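Local coordinates for protein arginase (RocF) (Helicobacter pylori, PDB 4G3H) that probably hydrolyses L-arginine to L-ornithine and urea, using a pair of manganese ions bound in each subunit, at residues A[223-235]-A[270-282]. Numbering follows the deposited sequence.
With MN (manganese (II) ion), chain E; MN (manganese (II) ion), chain F.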
loop_
_atom_site.group_PDB
_atom_site.type_symbol
_atom_site.label_atom_id
_atom_site.label_comp_id
_atom_site.label_asym_id
_atom_site.label_seq_id
_atom_site.Cartn_x
_atom_site.Cartn_y
_atom_site.Cartn_z
ATOM N N LEU A 223 -1.557 -15.025 10.256
ATOM C CA LEU A 223 -0.957 -13.915 10.984
ATOM C C LEU A 223 -0.903 -14.066 12.499
ATOM O O LEU A 223 -0.515 -13.136 13.205
ATOM C CB LEU A 223 -1.715 -12.630 10.631
ATOM C CG LEU A 223 -1.078 -11.696 9.600
ATOM C CD1 LEU A 223 -0.527 -12.490 8.423
ATOM C CD2 LEU A 223 -2.106 -10.673 9.153
ATOM N N LYS A 224 -1.280 -15.234 12.998
ATOM C CA LYS A 224 -1.297 -15.490 14.437
ATOM C C LYS A 224 0.010 -15.184 15.174
ATOM O O LYS A 224 -0.012 -14.818 16.350
ATOM C CB LYS A 224 -1.692 -16.946 14.695
ATOM C CG LYS A 224 -0.789 -17.958 14.010
ATOM C CD LYS A 224 -1.230 -19.381 14.295
ATOM C CE LYS A 224 -0.299 -20.387 13.635
ATOM N NZ LYS A 224 -0.659 -21.789 13.981
ATOM N N ALA A 225 1.142 -15.312 14.492
ATOM C CA ALA A 225 2.427 -15.076 15.138
ATOM C C ALA A 225 3.059 -13.690 14.966
ATOM O O ALA A 225 4.025 -13.369 15.662
ATOM C CB ALA A 225 3.421 -16.147 14.694
ATOM N N VAL A 226 2.534 -12.868 14.060
ATOM C CA VAL A 226 3.122 -11.540 13.839
ATOM C C VAL A 226 2.835 -10.583 14.986
ATOM O O VAL A 226 1.813 -10.702 15.656
ATOM C CB VAL A 226 2.626 -10.894 12.512
ATOM C CG1 VAL A 226 2.823 -11.872 11.353
ATOM C CG2 VAL A 226 1.167 -10.473 12.640
ATOM N N ASP A 227 3.740 -9.630 15.196
ATOM C CA ASP A 227 3.598 -8.648 16.267
ATOM C C ASP A 227 2.843 -7.407 15.822
ATOM O O ASP A 227 2.115 -6.805 16.608
ATOM C CB ASP A 227 4.973 -8.220 16.788
ATOM C CG ASP A 227 5.774 -9.379 17.334
ATOM O OD1 ASP A 227 5.275 -10.050 18.266
ATOM O OD2 ASP A 227 6.898 -9.613 16.833
ATOM N N ILE A 228 3.045 -7.003 14.572
ATOM C CA ILE A 228 2.365 -5.827 14.052
ATOM C C ILE A 228 1.987 -6.027 12.594
ATOM O O ILE A 228 2.619 -6.795 11.870
ATOM C CB ILE A 228 3.221 -4.552 14.189
ATOM C CG1 ILE A 228 4.530 -4.721 13.433
ATOM C CG2 ILE A 228 3.460 -4.238 15.661
ATOM C CD1 ILE A 228 5.363 -3.471 13.424
ATOM N N ILE A 229 0.955 -5.312 12.169
ATOM C CA ILE A 229 0.441 -5.451 10.826
ATOM C C ILE A 229 0.409 -4.145 10.043
ATOM O O ILE A 229 0.156 -3.070 10.598
ATOM C CB ILE A 229 -0.974 -6.057 10.893
ATOM C CG1 ILE A 229 -0.915 -7.395 11.637
ATOM C CG2 ILE A 229 -1.545 -6.249 9.498
ATOM C CD1 ILE A 229 -2.273 -8.046 11.853
ATOM N N TYR A 230 0.686 -4.260 8.747
ATOM C CA TYR A 230 0.681 -3.135 7.820
ATOM C C TYR A 230 -0.381 -3.443 6.757
ATOM O O TYR A 230 -0.335 -4.502 6.122
ATOM C CB TYR A 230 2.060 -3.006 7.155
ATOM C CG TYR A 230 2.192 -1.876 6.151
ATOM C CD1 TYR A 230 2.604 -0.599 6.547
ATOM C CD2 TYR A 230 1.906 -2.086 4.798
ATOM C CE1 TYR A 230 2.728 0.445 5.614
ATOM C CE2 TYR A 230 2.023 -1.053 3.861
ATOM C CZ TYR A 230 2.433 0.207 4.274
ATOM O OH TYR A 230 2.540 1.219 3.344
ATOM N N LEU A 231 -1.346 -2.544 6.577
ATOM C CA LEU A 231 -2.374 -2.762 5.556
ATOM C C LEU A 231 -2.149 -1.844 4.356
ATOM O O LEU A 231 -2.058 -0.619 4.493
ATOM C CB LEU A 231 -3.789 -2.535 6.111
ATOM C CG LEU A 231 -4.871 -3.003 5.115
ATOM C CD1 LEU A 231 -6.085 -3.531 5.863
ATOM C CD2 LEU A 231 -5.261 -1.866 4.166
ATOM N N SER A 232 -2.054 -2.449 3.177
ATOM C CA SER A 232 -1.847 -1.690 1.955
ATOM C C SER A 232 -3.020 -1.933 1.015
ATOM O O SER A 232 -3.238 -3.053 0.557
ATOM C CB SER A 232 -0.538 -2.109 1.287
ATOM O OG SER A 232 -0.201 -1.214 0.247
ATOM N N LEU A 233 -3.768 -0.874 0.729
ATOM C CA LEU A 233 -4.939 -0.970 -0.131
ATOM C C LEU A 233 -4.788 -0.260 -1.468
ATOM O O LEU A 233 -4.588 0.960 -1.518
ATOM C CB LEU A 233 -6.178 -0.405 0.593
ATOM C CG LEU A 233 -7.397 -0.056 -0.292
ATOM C CD1 LEU A 233 -7.900 -1.304 -1.007
ATOM C CD2 LEU A 233 -8.505 0.557 0.543
ATOM N N ASP A 234 -4.911 -1.035 -2.544
ATOM C CA ASP A 234 -4.845 -0.522 -3.912
ATOM C C ASP A 234 -6.296 -0.529 -4.403
ATOM O O ASP A 234 -6.923 -1.583 -4.472
ATOM C CB ASP A 234 -3.996 -1.447 -4.791
ATOM C CG ASP A 234 -3.840 -0.927 -6.216
ATOM O OD1 ASP A 234 -4.763 -0.251 -6.742
ATOM O OD2 ASP A 234 -2.788 -1.208 -6.821
ATOM N N LEU A 235 -6.820 0.636 -4.756
ATOM C CA LEU A 235 -8.204 0.745 -5.191
ATOM C C LEU A 235 -8.593 -0.109 -6.403
ATOM O O LEU A 235 -9.776 -0.365 -6.628
ATOM C CB LEU A 235 -8.547 2.217 -5.449
ATOM C CG LEU A 235 -8.458 3.136 -4.216
ATOM C CD1 LEU A 235 -8.534 4.593 -4.652
ATOM C CD2 LEU A 235 -9.576 2.805 -3.227
ATOM N N PHE A 270 -8.113 -7.008 13.294
ATOM C CA PHE A 270 -6.703 -6.756 13.587
ATOM C C PHE A 270 -6.455 -5.381 14.195
ATOM O O PHE A 270 -5.337 -4.877 14.158
ATOM C CB PHE A 270 -5.872 -6.915 12.309
ATOM C CG PHE A 270 -5.939 -8.297 11.715
ATOM C CD1 PHE A 270 -5.360 -9.381 12.375
ATOM C CD2 PHE A 270 -6.625 -8.520 10.521
ATOM C CE1 PHE A 270 -5.467 -10.669 11.861
ATOM C CE2 PHE A 270 -6.741 -9.801 9.993
ATOM C CZ PHE A 270 -6.159 -10.884 10.667
ATOM N N LYS A 271 -7.495 -4.792 14.771
ATOM C CA LYS A 271 -7.408 -3.466 15.380
ATOM C C LYS A 271 -6.186 -3.254 16.285
ATOM O O LYS A 271 -5.534 -2.212 16.220
ATOM C CB LYS A 271 -8.682 -3.182 16.182
ATOM C CG LYS A 271 -8.725 -1.800 16.819
ATOM C CD LYS A 271 -9.016 -0.703 15.803
ATOM C CE LYS A 271 -10.510 -0.565 15.534
ATOM N NZ LYS A 271 -11.129 -1.794 14.968
ATOM N N ASP A 272 -5.878 -4.243 17.118
ATOM C CA ASP A 272 -4.761 -4.153 18.056
ATOM C C ASP A 272 -3.357 -4.139 17.467
ATOM O O ASP A 272 -2.487 -3.418 17.955
ATOM C CB ASP A 272 -4.848 -5.284 19.081
ATOM C CG ASP A 272 -5.782 -4.961 20.227
ATOM O OD1 ASP A 272 -6.961 -4.647 19.967
ATOM O OD2 ASP A 272 -5.334 -5.021 21.392
ATOM N N ARG A 273 -3.123 -4.930 16.426
ATOM C CA ARG A 273 -1.789 -4.989 15.838
ATOM C C ARG A 273 -1.582 -4.153 14.571
ATOM O O ARG A 273 -0.457 -4.037 14.086
ATOM C CB ARG A 273 -1.414 -6.449 15.567
ATOM C CG ARG A 273 -1.253 -7.296 16.830
ATOM C CD ARG A 273 -0.968 -8.757 16.491
ATOM N NE ARG A 273 -2.127 -9.408 15.877
ATOM C CZ ARG A 273 -2.112 -10.626 15.342
ATOM N NH1 ARG A 273 -0.995 -11.346 15.334
ATOM N NH2 ARG A 273 -3.218 -11.128 14.810
ATOM N N LEU A 274 -2.657 -3.580 14.037
ATOM C CA LEU A 274 -2.562 -2.747 12.835
ATOM C C LEU A 274 -1.882 -1.435 13.211
ATOM O O LEU A 274 -2.421 -0.667 14.001
ATOM C CB LEU A 274 -3.960 -2.454 12.274
ATOM C CG LEU A 274 -4.052 -1.630 10.980
ATOM C CD1 LEU A 274 -3.389 -2.383 9.828
ATOM C CD2 LEU A 274 -5.515 -1.366 10.649
ATOM N N LYS A 275 -0.706 -1.174 12.643
ATOM C CA LYS A 275 0.030 0.051 12.951
ATOM C C LYS A 275 0.049 1.077 11.820
ATOM O O LYS A 275 0.534 2.193 12.002
ATOM C CB LYS A 275 1.470 -0.283 13.371
ATOM C CG LYS A 275 1.549 -1.203 14.581
ATOM C CD LYS A 275 0.768 -0.618 15.746
ATOM C CE LYS A 275 0.608 -1.620 16.876
ATOM N NZ LYS A 275 -0.257 -1.089 17.971
ATOM N N ALA A 276 -0.464 0.709 10.653
ATOM C CA ALA A 276 -0.502 1.653 9.544
ATOM C C ALA A 276 -1.406 1.202 8.416
ATOM O O ALA A 276 -1.595 0.002 8.196
ATOM C CB ALA A 276 0.911 1.907 9.002
ATOM N N VAL A 277 -1.977 2.177 7.714
ATOM C CA VAL A 277 -2.821 1.895 6.568
ATOM C C VAL A 277 -2.412 2.792 5.408
ATOM O O VAL A 277 -2.266 4.014 5.558
ATOM C CB VAL A 277 -4.311 2.112 6.860
ATOM C CG1 VAL A 277 -5.110 1.848 5.596
ATOM C CG2 VAL A 277 -4.778 1.172 7.984
ATOM N N GLU A 278 -2.220 2.164 4.255
ATOM C CA GLU A 278 -1.834 2.848 3.035
ATOM C C GLU A 278 -2.944 2.654 1.999
ATOM O O GLU A 278 -3.376 1.521 1.756
ATOM C CB GLU A 278 -0.530 2.238 2.501
ATOM C CG GLU A 278 -0.010 2.838 1.200
ATOM C CD GLU A 278 0.929 1.896 0.454
ATOM O OE1 GLU A 278 1.464 0.954 1.076
ATOM O OE2 GLU A 278 1.142 2.101 -0.758
ATOM N N VAL A 279 -3.423 3.748 1.412
ATOM C CA VAL A 279 -4.454 3.661 0.372
ATOM C C VAL A 279 -3.800 4.318 -0.827
ATOM O O VAL A 279 -3.305 5.439 -0.738
ATOM C CB VAL A 279 -5.762 4.394 0.764
ATOM C CG1 VAL A 279 -6.792 4.250 -0.358
ATOM C CG2 VAL A 279 -6.328 3.800 2.047
ATOM N N THR A 280 -3.792 3.621 -1.953
ATOM C CA THR A 280 -3.085 4.125 -3.118
ATOM C C THR A 280 -3.777 3.892 -4.458
ATOM O O THR A 280 -4.802 3.219 -4.542
ATOM C CB THR A 280 -1.690 3.457 -3.163
ATOM O OG1 THR A 280 -0.843 4.129 -4.099
ATOM C CG2 THR A 280 -1.837 1.988 -3.570
ATOM N N GLU A 281 -3.186 4.463 -5.503
ATOM C CA GLU A 281 -3.675 4.335 -6.871
ATOM C C GLU A 281 -5.028 4.975 -7.152
ATOM O O GLU A 281 -5.894 4.381 -7.801
ATOM C CB GLU A 281 -3.700 2.858 -7.286
ATOM C CG GLU A 281 -2.321 2.184 -7.342
ATOM C CD GLU A 281 -1.382 2.803 -8.379
ATOM O OE1 GLU A 281 -1.869 3.446 -9.329
ATOM O OE2 GLU A 281 -0.152 2.633 -8.253
ATOM N N TYR A 282 -5.224 6.181 -6.640
ATOM C CA TYR A 282 -6.447 6.907 -6.930
ATOM C C TYR A 282 -6.037 7.892 -8.013
ATOM O O TYR A 282 -5.269 8.811 -7.753
ATOM C CB TYR A 282 -6.962 7.666 -5.712
ATOM C CG TYR A 282 -8.099 8.595 -6.055
ATOM C CD1 TYR A 282 -9.206 8.133 -6.766
ATOM C CD2 TYR A 282 -8.060 9.937 -5.700
ATOM C CE1 TYR A 282 -10.242 8.983 -7.121
ATOM C CE2 TYR A 282 -9.095 10.802 -6.048
ATOM C CZ TYR A 282 -10.183 10.316 -6.762
ATOM O OH TYR A 282 -11.207 11.156 -7.125
HETATM MN MN MN E . -0.612 -2.375 -6.619
HETATM MN MN MN F . -2.816 -2.835 -8.489
#
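The guanidinium of Arg-273 carries the Ile-229 methyl CD1 over one face and has the carbonyl oxygen of Val-226 at its edge, close to its plane. NH1 makes both of its bonds to the turn 223-226. It reaches Val-226 O at 2.9 Å. It also bonds Leu-223 O, which is tilted further from the guanidinium plane, at 2.8 Å. Leu-223 O also accepts from Val-226 N, and the two donors reach it from opposite faces of its carbonyl plane. A bend at chi3 (-68°) turns the arginine chain back toward this turn. Leu-223 CD2 packs near the rim of the Phe-270 ring, with Arg-273 NH2 at the edge, while Ile-229 CD1 approaches CD1 of the ring obliquely at 3.4 Å.

Beyond these groups the two segments run as neighbouring parallel strands, 228-234 and 274-280, joined through helix 256-269 in a beta-alpha-beta unit of the arginase sheet. Backbone bonds alternate between them, from Ile-229 N and Arg-273 O through to Leu-235 N and Thr-280 O. On one face of the sheet Leu-231 lies beside Val-277 and Leu-233 beside Val-279, and helix 293-309 covers Leu-233 and Val-279.

The other face is more polar. With CG anti to the backbone N (chi1 179°), Tyr-230 extends along the sheet past Ala-276, and its hydroxyl donates to Glu-278 OE1 at 2.5 Å, meeting it from above the carboxylate plane. OE1 lies at the ring's edge, in its plane; ring and carboxylate planes are 57° apart, and OE2 turns instead to Ser-88. Farther along this face, at the C-terminal end of strand 228-234, Asp-234 OD2 bridges both manganese ions, 2.5 Å from the chain E ion and 2.3 Å from the chain F ion, in a site completed by Asp-116, His-118, Asp-120 and Asp-236. Its OD1 rests against CB of Glu-281, a residue whose OE2 accepts from His-91 N.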